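Long-range contacts in immunoreactive 84kD antigen PG93 (Porphyromonas gingivalis, PDB 5M11), which serves as an essential bacterial surface component of the type IX secretion system and binds zinc and calcium ions: residues T63-I68 / L77-A82; G59-S64 / V95-A100; L17-T22 / A34-V39; T111-L116 / G147-D152. All coordinates share one frame; numbering follows the deposited sequence.

Contact 1. Residues T63-I68 / L77-A82; sequences TSVSSI and LVIYYA
T63-I68 and L77-A82 belong to a beta hairpin, the first two strands of a four-stranded antiparallel sheet of the beta-propeller domain. A classic beta bulge breaks the pairing: S66 and S67 both face Y80. The carbonyl O of Y80 takes the N-H of S66 at 2.8 Å and, weakly, that of S67. Y80 N gives its own bond back to S67 O at 3.0 Å. Beyond the bulge A82 N meets S64 O almost along the C=O axis, at 2.9 Å and an N-H...O angle of 171°.

Y81 can be followed outward. Its CB lies 3.7 Å from S64 O. CG is anti to the carbonyl carbon (chi1 -66°), and with this torsion CD1 lies beside S64 O, which sits at the ring edge. CE1 then touches V65 CG2 at 3.9 Å. I79 CG2 lies over one ring face, offset toward the rim. The tip OH is hydrogen-bonded to D87 OD2 on strand 86-89.

Y80 points to the face that carries S67, and its OH bonds to K110 O. V65 and I68 pack against V35 of the preceding sheet. The V65 and I79 side chains cross obliquely, with V65 CG1 3.7 Å from I79 CG2.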
loop_
_atom_site.group_PDB
_atom_site.type_symbol
_atom_site.label_atom_id
_atom_site.label_comp_id
_atom_site.label_asym_id
_atom_site.label_seq_id
_atom_site.Cartn_x
_atom_site.Cartn_y
_atom_site.Cartn_z
ATOM N N THR A 63 -7.325 7.432 1.514
ATOM C CA THR A 63 -6.475 6.372 2.057
ATOM C C THR A 63 -5.624 6.668 3.341
ATOM O O THR A 63 -5.726 5.842 4.260
ATOM C CB THR A 63 -5.525 5.863 0.956
ATOM O OG1 THR A 63 -6.307 5.544 -0.196
ATOM C CG2 THR A 63 -4.730 4.613 1.376
ATOM N N SER A 64 -4.707 7.665 3.385
ATOM C CA SER A 64 -3.835 7.733 4.581
ATOM C C SER A 64 -4.293 8.734 5.622
ATOM O O SER A 64 -4.252 9.947 5.391
ATOM C CB SER A 64 -2.382 8.022 4.211
ATOM O OG SER A 64 -1.925 7.191 3.163
ATOM N N VAL A 65 -4.693 8.226 6.791
ATOM C CA VAL A 65 -5.182 9.067 7.881
ATOM C C VAL A 65 -3.968 9.740 8.566
ATOM O O VAL A 65 -3.009 9.062 8.928
ATOM C CB VAL A 65 -6.081 8.270 8.857
ATOM C CG1 VAL A 65 -6.600 9.156 9.974
ATOM C CG2 VAL A 65 -7.244 7.621 8.115
ATOM N N SER A 66 -4.008 11.084 8.670
ATOM C CA SER A 66 -2.983 11.962 9.229
ATOM C C SER A 66 -3.321 12.411 10.660
ATOM O O SER A 66 -2.438 12.911 11.353
ATOM C CB SER A 66 -2.814 13.182 8.321
ATOM O OG SER A 66 -1.873 14.142 8.776
ATOM N N SER A 67 -4.579 12.262 11.100
ATOM C CA SER A 67 -5.069 12.647 12.439
ATOM C C SER A 67 -6.590 12.451 12.557
ATOM O O SER A 67 -7.299 12.433 11.548
ATOM C CB SER A 67 -4.733 14.105 12.742
ATOM O OG SER A 67 -5.221 14.476 14.015
ATOM N N ILE A 68 -7.089 12.374 13.800
ATOM C CA ILE A 68 -8.515 12.221 14.106
ATOM C C ILE A 68 -8.906 12.972 15.386
ATOM O O ILE A 68 -8.049 13.258 16.227
ATOM C CB ILE A 68 -8.911 10.724 14.229
ATOM C CG1 ILE A 68 -7.869 9.907 15.044
ATOM C CG2 ILE A 68 -9.198 10.111 12.856
ATOM C CD1 ILE A 68 -8.363 8.488 15.525
ATOM N N LEU A 77 -16.931 11.745 14.463
ATOM C CA LEU A 77 -15.472 11.718 14.398
ATOM C C LEU A 77 -14.977 12.382 13.094
ATOM O O LEU A 77 -15.373 11.986 11.986
ATOM C CB LEU A 77 -14.956 10.255 14.509
ATOM C CG LEU A 77 -13.442 10.047 14.410
ATOM C CD1 LEU A 77 -12.780 10.167 15.760
ATOM C CD2 LEU A 77 -13.110 8.725 13.794
ATOM N N VAL A 78 -14.096 13.379 13.245
ATOM C CA VAL A 78 -13.451 14.082 12.138
ATOM C C VAL A 78 -12.176 13.314 11.750
ATOM O O VAL A 78 -11.316 13.114 12.601
ATOM C CB VAL A 78 -13.151 15.544 12.524
ATOM C CG1 VAL A 78 -12.177 16.192 11.538
ATOM C CG2 VAL A 78 -14.445 16.348 12.642
ATOM N N ILE A 79 -12.079 12.864 10.481
ATOM C CA ILE A 79 -10.925 12.147 9.926
ATOM C C ILE A 79 -10.197 13.063 8.958
ATOM O O ILE A 79 -10.747 13.399 7.905
ATOM C CB ILE A 79 -11.288 10.806 9.220
ATOM C CG1 ILE A 79 -12.152 9.886 10.096
ATOM C CG2 ILE A 79 -10.020 10.091 8.778
ATOM C CD1 ILE A 79 -13.024 8.943 9.315
ATOM N N TYR A 80 -8.969 13.461 9.301
ATOM C CA TYR A 80 -8.161 14.296 8.420
ATOM C C TYR A 80 -7.077 13.415 7.774
ATOM O O TYR A 80 -6.325 12.705 8.447
ATOM C CB TYR A 80 -7.574 15.530 9.146
ATOM C CG TYR A 80 -6.737 16.409 8.247
ATOM C CD1 TYR A 80 -7.311 17.443 7.522
ATOM C CD2 TYR A 80 -5.370 16.176 8.085
ATOM C CE1 TYR A 80 -6.548 18.239 6.663
ATOM C CE2 TYR A 80 -4.596 16.957 7.224
ATOM C CZ TYR A 80 -5.193 17.980 6.502
ATOM O OH TYR A 80 -4.447 18.734 5.633
ATOM N N TYR A 81 -7.025 13.488 6.448
ATOM C CA TYR A 81 -6.128 12.712 5.595
ATOM C C TYR A 81 -4.855 13.467 5.224
ATOM O O TYR A 81 -4.867 14.689 5.152
ATOM C CB TYR A 81 -6.876 12.320 4.311
ATOM C CG TYR A 81 -8.025 11.374 4.569
ATOM C CD1 TYR A 81 -7.815 9.998 4.652
ATOM C CD2 TYR A 81 -9.318 11.851 4.754
ATOM C CE1 TYR A 81 -8.867 9.120 4.897
ATOM C CE2 TYR A 81 -10.383 10.981 4.994
ATOM C CZ TYR A 81 -10.151 9.615 5.063
ATOM O OH TYR A 81 -11.194 8.750 5.272
ATOM N N ALA A 82 -3.769 12.724 4.938
ATOM C CA ALA A 82 -2.469 13.249 4.499
ATOM C C ALA A 82 -2.614 14.095 3.218
ATOM O O ALA A 82 -1.863 15.038 3.008
ATOM C CB ALA A 82 -1.510 12.097 4.249
#

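Contact 2. Residues G59-S64 / V95-A100; sequences GLSDTS and VTNVPA
V95 closes onto the carbonyl of G59. Its CB is 3.3 Å from G59 O, and CG1 and CG2 both lie 3.4 Å from that oxygen, so the branched end of the valine straddles it. CG1 is anti to the backbone N and reaches on toward S61 OG. V95 CG2 is 4.2 Å from L60 CD1, and the two side chains cross at about a right angle. G59 itself has a positive phi (120°).

The second meeting is S61 with N97. The amide nitrogen N97 ND2 comes 3.3 Å from S61 CB and equally near S61 OG, but the angle is too poor for a hydrogen bond. The polar ends are instead joined through a third residue. D87 OD1 is hydrogen-bonded to both S61 OG and N97 ND2, so one carboxylate oxygen sets both tips. N85 OD1 is a further partner of N97 ND2.

This is a surface contact of the beta-propeller. The loop between strands 52-54 and 65-71 meets strand 95-98, one of the two outer strands of its sheet. D87, which bonds to both sides, belongs to the adjacent strand 86-89.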
loop_
_atom_site.group_PDB
_atom_site.type_symbol
_atom_site.label_atom_id
_atom_site.label_comp_id
_atom_site.label_asym_id
_atom_site.label_seq_id
_atom_site.Cartn_x
_atom_site.Cartn_y
_atom_site.Cartn_z
ATOM N N GLY A 59 -16.570 2.802 3.388
ATOM C CA GLY A 59 -17.294 4.043 3.139
ATOM C C GLY A 59 -16.453 5.302 3.207
ATOM O O GLY A 59 -16.956 6.390 2.926
ATOM N N LEU A 60 -15.168 5.169 3.565
ATOM C CA LEU A 60 -14.238 6.294 3.661
ATOM C C LEU A 60 -13.879 6.787 2.260
ATOM O O LEU A 60 -13.892 6.008 1.306
ATOM C CB LEU A 60 -12.983 5.904 4.466
ATOM C CG LEU A 60 -13.004 6.108 6.004
ATOM C CD1 LEU A 60 -14.070 5.262 6.698
ATOM C CD2 LEU A 60 -11.674 5.731 6.595
ATOM N N SER A 61 -13.611 8.088 2.136
ATOM C CA SER A 61 -13.372 8.771 0.867
ATOM C C SER A 61 -11.904 8.815 0.414
ATOM O O SER A 61 -11.663 9.192 -0.736
ATOM C CB SER A 61 -13.899 10.199 0.941
ATOM O OG SER A 61 -15.160 10.293 1.583
ATOM N N ASP A 62 -10.928 8.478 1.293
ATOM C CA ASP A 62 -9.492 8.522 0.952
ATOM C C ASP A 62 -8.663 7.485 1.743
ATOM O O ASP A 62 -9.228 6.760 2.565
ATOM C CB ASP A 62 -8.922 9.942 1.142
ATOM C CG ASP A 62 -8.061 10.404 -0.018
ATOM O OD1 ASP A 62 -7.362 9.534 -0.645
ATOM O OD2 ASP A 62 -8.067 11.624 -0.303
ATOM N N THR A 63 -7.325 7.432 1.514
ATOM C CA THR A 63 -6.475 6.372 2.057
ATOM C C THR A 63 -5.624 6.668 3.341
ATOM O O THR A 63 -5.726 5.842 4.260
ATOM C CB THR A 63 -5.525 5.863 0.956
ATOM O OG1 THR A 63 -6.307 5.544 -0.196
ATOM C CG2 THR A 63 -4.730 4.613 1.376
ATOM N N SER A 64 -4.707 7.665 3.385
ATOM C CA SER A 64 -3.835 7.733 4.581
ATOM C C SER A 64 -4.293 8.734 5.622
ATOM O O SER A 64 -4.252 9.947 5.391
ATOM C CB SER A 64 -2.382 8.022 4.211
ATOM O OG SER A 64 -1.925 7.191 3.163
ATOM N N VAL A 95 -20.410 8.376 6.400
ATOM C CA VAL A 95 -19.273 9.223 6.035
ATOM C C VAL A 95 -19.733 10.434 5.204
ATOM O O VAL A 95 -20.520 10.275 4.273
ATOM C CB VAL A 95 -18.212 8.386 5.267
ATOM C CG1 VAL A 95 -17.042 9.245 4.788
ATOM C CG2 VAL A 95 -17.726 7.211 6.101
ATOM N N THR A 96 -19.208 11.626 5.520
ATOM C CA THR A 96 -19.510 12.844 4.768
ATOM C C THR A 96 -18.187 13.480 4.381
ATOM O O THR A 96 -17.362 13.766 5.263
ATOM C CB THR A 96 -20.421 13.774 5.566
ATOM O OG1 THR A 96 -21.489 13.014 6.130
ATOM C CG2 THR A 96 -20.985 14.865 4.722
ATOM N N ASN A 97 -17.973 13.677 3.068
ATOM C CA ASN A 97 -16.702 14.207 2.569
ATOM C C ASN A 97 -16.616 15.739 2.631
ATOM O O ASN A 97 -17.600 16.420 2.348
ATOM C CB ASN A 97 -16.442 13.726 1.126
ATOM C CG ASN A 97 -14.980 13.674 0.714
ATOM O OD1 ASN A 97 -14.632 13.863 -0.463
ATOM N ND2 ASN A 97 -14.084 13.393 1.665
ATOM N N VAL A 98 -15.441 16.279 2.989
ATOM C CA VAL A 98 -15.185 17.727 2.999
ATOM C C VAL A 98 -13.854 17.916 2.212
ATOM O O VAL A 98 -12.772 17.966 2.818
ATOM C CB VAL A 98 -15.184 18.352 4.431
ATOM C CG1 VAL A 98 -15.122 19.864 4.374
ATOM C CG2 VAL A 98 -16.402 17.914 5.251
ATOM N N PRO A 99 -13.907 17.930 0.844
ATOM C CA PRO A 99 -12.657 17.965 0.051
ATOM C C PRO A 99 -12.090 19.345 -0.293
ATOM O O PRO A 99 -11.146 19.407 -1.091
ATOM C CB PRO A 99 -13.057 17.258 -1.238
ATOM C CG PRO A 99 -14.500 17.531 -1.392
ATOM C CD PRO A 99 -15.090 17.798 -0.038
ATOM N N ALA A 100 -12.647 20.430 0.284
ATOM C CA ALA A 100 -12.235 21.823 0.033
ATOM C C ALA A 100 -10.724 22.053 0.155
ATOM O O ALA A 100 -10.176 22.744 -0.706
ATOM C CB ALA A 100 -12.960 22.762 0.979
#

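Contact 3. Residues L17-T22 / A34-V39; sequences LAIHKT and AVANGV
The loop L17-T22 leads from strand 13-16, which pairs with strand 655-660 near the C-terminal end, to strand 22-27, an outer strand of the sheet formed by 22-27, 32-36, 39-42 and 52-54. It folds over the A36-V39 type I' turn that joins strands 32-36 and 39-42.

The tight part lies around A36 and V39, both buried. I19 CG2 lies beside the A36 methyl, and I19 O faces the same CB. V39 CG2, anti to the carbonyl carbon, touches L17 CB at 4.0 Å. At the far end T22 CG2 meets A34 CB, while T22 OG1 is hydrogen-bonded to Y41 OH. CA-H...O contacts run both ways here: A36 CA to K21 O and T22 CA to V35 O.

The looser side is that of H20, K21 and N37. N37 CG is anti to the carbonyl carbon (chi1 -68°), which brings ND2 to I19 O at 2.9 Å. This bond is weak, with an N-H...O angle of 128°. The H20 ring and the N37 amide stand 52° apart. H20 is exposed, and its NE2 is hydrogen-bonded to a PEG, probably from the crystallisation liquor. K21 extends away to a salt bridge with E23.

Between these two segments, then, apolar packing and CA-H...O contacts outweigh the weak amide bond. Stronger polar ties run outside them, from A18 N to N314 and from T22 OG1 to Y41.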
loop_
_atom_site.group_PDB
_atom_site.type_symbol
_atom_site.label_atom_id
_atom_site.label_comp_id
_atom_site.label_asym_id
_atom_site.label_seq_id
_atom_site.Cartn_x
_atom_site.Cartn_y
_atom_site.Cartn_z
ATOM N N LEU A 17 -4.289 -4.488 4.649
ATOM C CA LEU A 17 -3.524 -3.412 5.266
ATOM C C LEU A 17 -2.988 -3.788 6.641
ATOM O O LEU A 17 -3.558 -4.644 7.321
ATOM C CB LEU A 17 -4.374 -2.115 5.335
ATOM C CG LEU A 17 -4.695 -1.477 3.957
ATOM C CD1 LEU A 17 -5.537 -0.247 4.087
ATOM C CD2 LEU A 17 -3.425 -1.136 3.166
ATOM N N ALA A 18 -1.864 -3.143 7.020
ATOM C CA ALA A 18 -1.126 -3.327 8.260
ATOM C C ALA A 18 -1.547 -2.338 9.397
ATOM O O ALA A 18 -1.825 -1.156 9.155
ATOM C CB ALA A 18 0.359 -3.177 7.979
ATOM N N ILE A 19 -1.541 -2.837 10.648
ATOM C CA ILE A 19 -1.863 -2.011 11.807
ATOM C C ILE A 19 -0.497 -1.556 12.384
ATOM O O ILE A 19 -0.046 -0.459 12.034
ATOM C CB ILE A 19 -2.838 -2.752 12.767
ATOM C CG1 ILE A 19 -4.290 -2.611 12.238
ATOM C CG2 ILE A 19 -2.756 -2.266 14.206
ATOM C CD1 ILE A 19 -4.765 -3.775 11.356
ATOM N N HIS A 20 0.202 -2.409 13.146
ATOM C CA HIS A 20 1.546 -2.148 13.674
ATOM C C HIS A 20 1.608 -0.786 14.534
ATOM O O HIS A 20 0.953 -0.707 15.585
ATOM C CB HIS A 20 2.567 -2.224 12.481
ATOM C CG HIS A 20 4.021 -1.949 12.760
ATOM N ND1 HIS A 20 4.554 -2.017 14.038
ATOM C CD2 HIS A 20 5.004 -1.600 11.896
ATOM C CE1 HIS A 20 5.827 -1.690 13.910
ATOM N NE2 HIS A 20 6.143 -1.433 12.640
ATOM N N LYS A 21 2.394 0.233 14.092
ATOM C CA LYS A 21 2.743 1.480 14.791
ATOM C C LYS A 21 1.567 2.444 15.038
ATOM O O LYS A 21 1.339 3.331 14.218
ATOM C CB LYS A 21 3.854 2.198 13.997
ATOM C CG LYS A 21 4.648 3.250 14.762
ATOM C CD LYS A 21 5.560 3.980 13.793
ATOM C CE LYS A 21 6.137 5.255 14.345
ATOM N NZ LYS A 21 6.608 6.144 13.248
ATOM N N THR A 22 0.888 2.328 16.208
ATOM C CA THR A 22 -0.250 3.186 16.607
ATOM C C THR A 22 0.302 4.571 16.953
ATOM O O THR A 22 0.925 4.763 17.996
ATOM C CB THR A 22 -1.074 2.513 17.723
ATOM O OG1 THR A 22 -1.617 1.320 17.173
ATOM C CG2 THR A 22 -2.219 3.373 18.249
ATOM N N ALA A 34 -8.224 4.705 16.795
ATOM C CA ALA A 34 -6.768 4.812 16.749
ATOM C C ALA A 34 -6.266 4.684 15.341
ATOM O O ALA A 34 -6.930 4.082 14.503
ATOM C CB ALA A 34 -6.125 3.758 17.632
ATOM N N VAL A 35 -5.098 5.268 15.075
ATOM C CA VAL A 35 -4.486 5.270 13.746
ATOM C C VAL A 35 -3.096 4.652 13.847
ATOM O O VAL A 35 -2.294 5.061 14.695
ATOM C CB VAL A 35 -4.439 6.698 13.124
ATOM C CG1 VAL A 35 -3.724 6.706 11.770
ATOM C CG2 VAL A 35 -5.834 7.306 13.017
ATOM N N ALA A 36 -2.824 3.674 12.967
ATOM C CA ALA A 36 -1.552 2.986 12.897
ATOM C C ALA A 36 -1.048 2.900 11.443
ATOM O O ALA A 36 -1.534 2.084 10.661
ATOM C CB ALA A 36 -1.678 1.611 13.518
ATOM N N ASN A 37 -0.098 3.801 11.085
ATOM C CA ASN A 37 0.584 3.931 9.783
ATOM C C ASN A 37 -0.304 4.535 8.695
ATOM O O ASN A 37 0.103 4.598 7.531
ATOM C CB ASN A 37 1.189 2.589 9.301
ATOM C CG ASN A 37 2.343 2.115 10.159
ATOM O OD1 ASN A 37 3.344 2.827 10.346
ATOM N ND2 ASN A 37 2.212 0.918 10.736
ATOM N N GLY A 38 -1.467 5.042 9.093
ATOM C CA GLY A 38 -2.431 5.678 8.193
ATOM C C GLY A 38 -3.741 4.929 8.135
ATOM O O GLY A 38 -4.685 5.368 7.472
ATOM N N VAL A 39 -3.789 3.781 8.838
ATOM C CA VAL A 39 -4.957 2.911 8.874
ATOM C C VAL A 39 -5.763 3.248 10.113
ATOM O O VAL A 39 -5.259 3.124 11.228
ATOM C CB VAL A 39 -4.584 1.406 8.792
ATOM C CG1 VAL A 39 -5.832 0.525 8.735
ATOM C CG2 VAL A 39 -3.679 1.136 7.598
#

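Contact 4. Residues T111-L116 / G147-D152; sequences TLNRLL and GTKVTD
Strands 112-118 and 150-155 are the first strands of two successive four-stranded sheets in the beta-propeller domain. The contact joins these sheets by a side-chain salt bridge and a side-chain-to-backbone hydrogen bond. A classic beta bulge marks each strand: N113 and R114 face A125, and T151 and D152 face L164.

The ionic part is R114 with D152. The arginine leaves the backbone with CG anti to N (chi1 -170°), then bends at chi2 and chi3. This turns the NE edge of the guanidinium toward the carboxylate. The grip is side-on and two-pronged. NE reaches D152 OD1 at 2.8 Å, from above the carboxylate plane, while NH2 reaches D152 OD2 at 3.0 Å, on its syn lone pair. The two planes are 32° apart. D152 OD2 also accepts the backbone N-H of L199, so this buried carboxylate is tied to the following sheet too.

The neutral part is N113. Its CB lies near T151 O, and K149 CG is close to its amide. N113 ND2 donates to V150 O at 2.8 Å, with the acceptor near the amide plane but the donor 47° above the plane of the carbonyl.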
loop_
_atom_site.group_PDB
_atom_site.type_symbol
_atom_site.label_atom_id
_atom_site.label_comp_id
_atom_site.label_asym_id
_atom_site.label_seq_id
_atom_site.Cartn_x
_atom_site.Cartn_y
_atom_site.Cartn_z
ATOM N N THR A 111 0.302 19.459 5.817
ATOM C CA THR A 111 0.709 19.070 7.167
ATOM C C THR A 111 -0.255 19.624 8.191
ATOM O O THR A 111 -0.602 20.797 8.120
ATOM C CB THR A 111 2.129 19.567 7.421
ATOM O OG1 THR A 111 2.991 18.928 6.484
ATOM C CG2 THR A 111 2.608 19.342 8.866
ATOM N N LEU A 112 -0.713 18.779 9.114
ATOM C CA LEU A 112 -1.584 19.222 10.215
ATOM C C LEU A 112 -0.786 19.222 11.505
ATOM O O LEU A 112 -0.019 18.299 11.768
ATOM C CB LEU A 112 -2.839 18.346 10.339
ATOM C CG LEU A 112 -3.982 18.917 11.151
ATOM C CD1 LEU A 112 -4.917 19.713 10.295
ATOM C CD2 LEU A 112 -4.757 17.799 11.812
ATOM N N ASN A 113 -0.954 20.260 12.296
ATOM C CA ASN A 113 -0.264 20.434 13.567
ATOM C C ASN A 113 -1.257 20.287 14.715
ATOM O O ASN A 113 -0.902 19.736 15.755
ATOM C CB ASN A 113 0.450 21.807 13.610
ATOM C CG ASN A 113 1.328 22.118 12.402
ATOM O OD1 ASN A 113 2.204 21.333 11.984
ATOM N ND2 ASN A 113 1.113 23.284 11.814
ATOM N N ARG A 114 -2.510 20.763 14.532
ATOM C CA ARG A 114 -3.542 20.667 15.572
ATOM C C ARG A 114 -4.941 20.490 14.971
ATOM O O ARG A 114 -5.306 21.170 14.006
ATOM C CB ARG A 114 -3.503 21.902 16.509
ATOM C CG ARG A 114 -4.373 21.801 17.766
ATOM C CD ARG A 114 -3.865 20.801 18.792
ATOM N NE ARG A 114 -2.620 21.222 19.448
ATOM C CZ ARG A 114 -1.762 20.387 20.037
ATOM N NH1 ARG A 114 -1.998 19.083 20.052
ATOM N NH2 ARG A 114 -0.667 20.853 20.621
ATOM N N LEU A 115 -5.708 19.558 15.550
ATOM C CA LEU A 115 -7.101 19.284 15.211
ATOM C C LEU A 115 -7.859 19.448 16.493
ATOM O O LEU A 115 -7.922 18.530 17.302
ATOM C CB LEU A 115 -7.264 17.884 14.590
ATOM C CG LEU A 115 -8.646 17.328 14.191
ATOM C CD1 LEU A 115 -9.564 18.387 13.618
ATOM C CD2 LEU A 115 -8.487 16.187 13.200
ATOM N N LEU A 116 -8.332 20.661 16.728
ATOM C CA LEU A 116 -9.031 21.049 17.931
ATOM C C LEU A 116 -10.547 21.052 17.720
ATOM O O LEU A 116 -11.047 21.842 16.928
ATOM C CB LEU A 116 -8.530 22.451 18.335
ATOM C CG LEU A 116 -9.105 23.019 19.618
ATOM C CD1 LEU A 116 -8.498 22.345 20.839
ATOM C CD2 LEU A 116 -8.889 24.502 19.673
ATOM N N GLY A 147 -2.577 29.737 3.486
ATOM C CA GLY A 147 -1.256 29.474 2.926
ATOM C C GLY A 147 -0.061 29.793 3.800
ATOM O O GLY A 147 1.046 29.955 3.286
ATOM N N THR A 148 -0.242 29.855 5.109
ATOM C CA THR A 148 0.833 30.131 6.057
ATOM C C THR A 148 0.797 29.066 7.125
ATOM O O THR A 148 -0.280 28.778 7.650
ATOM C CB THR A 148 0.679 31.547 6.647
ATOM O OG1 THR A 148 0.580 32.478 5.571
ATOM C CG2 THR A 148 1.810 31.941 7.617
ATOM N N LYS A 149 1.961 28.487 7.466
ATOM C CA LYS A 149 2.017 27.474 8.506
ATOM C C LYS A 149 1.555 28.114 9.802
ATOM O O LYS A 149 2.071 29.171 10.154
ATOM C CB LYS A 149 3.442 26.877 8.639
ATOM C CG LYS A 149 3.534 25.700 9.609
ATOM C CD LYS A 149 4.919 25.141 9.731
ATOM C CE LYS A 149 5.163 24.491 11.079
ATOM N NZ LYS A 149 5.274 25.492 12.182
ATOM N N VAL A 150 0.502 27.539 10.424
ATOM C CA VAL A 150 -0.073 27.899 11.727
ATOM C C VAL A 150 0.313 26.752 12.677
ATOM O O VAL A 150 -0.192 25.643 12.556
ATOM C CB VAL A 150 -1.602 28.172 11.691
ATOM C CG1 VAL A 150 -2.179 28.281 13.106
ATOM C CG2 VAL A 150 -1.910 29.427 10.890
ATOM N N THR A 151 1.244 27.020 13.579
ATOM C CA THR A 151 1.824 26.093 14.540
ATOM C C THR A 151 0.772 25.467 15.509
ATOM O O THR A 151 0.865 24.264 15.769
ATOM C CB THR A 151 2.936 26.848 15.256
ATOM O OG1 THR A 151 3.924 27.167 14.269
ATOM C CG2 THR A 151 3.557 26.070 16.399
ATOM N N ASP A 152 -0.192 26.241 16.043
ATOM C CA ASP A 152 -1.170 25.701 16.996
ATOM C C ASP A 152 -2.407 26.600 17.134
ATOM O O ASP A 152 -2.380 27.747 16.686
ATOM C CB ASP A 152 -0.519 25.514 18.388
ATOM C CG ASP A 152 -1.013 24.294 19.155
ATOM O OD1 ASP A 152 -2.209 23.943 19.021
ATOM O OD2 ASP A 152 -0.223 23.719 19.917
#

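Along the chain contact 3 comes first and contact 4 last. Contacts 1 and 2 share T63 and S64 and reach the same sheet, that of strands 65-71, 76-81, 86-89 and 95-98. Their centres are about 9 Å apart, and Y81 of contact 1 packs on L60 of contact 2. Contact 3 sets the loop 17-22 on a turn of the preceding sheet; its centre is about 12 Å from that of contact 1, and G38 O probably accepts a hydrogen bond from V65 N. Centres of contacts 1 and 4 are about 14 Å apart, with L112 and L115 touching S67. Contact 1 is thus a hairpin flanked by two neighbouring propeller sheets, and contact 4 links the second of these to the sheet starting with strand 150-155.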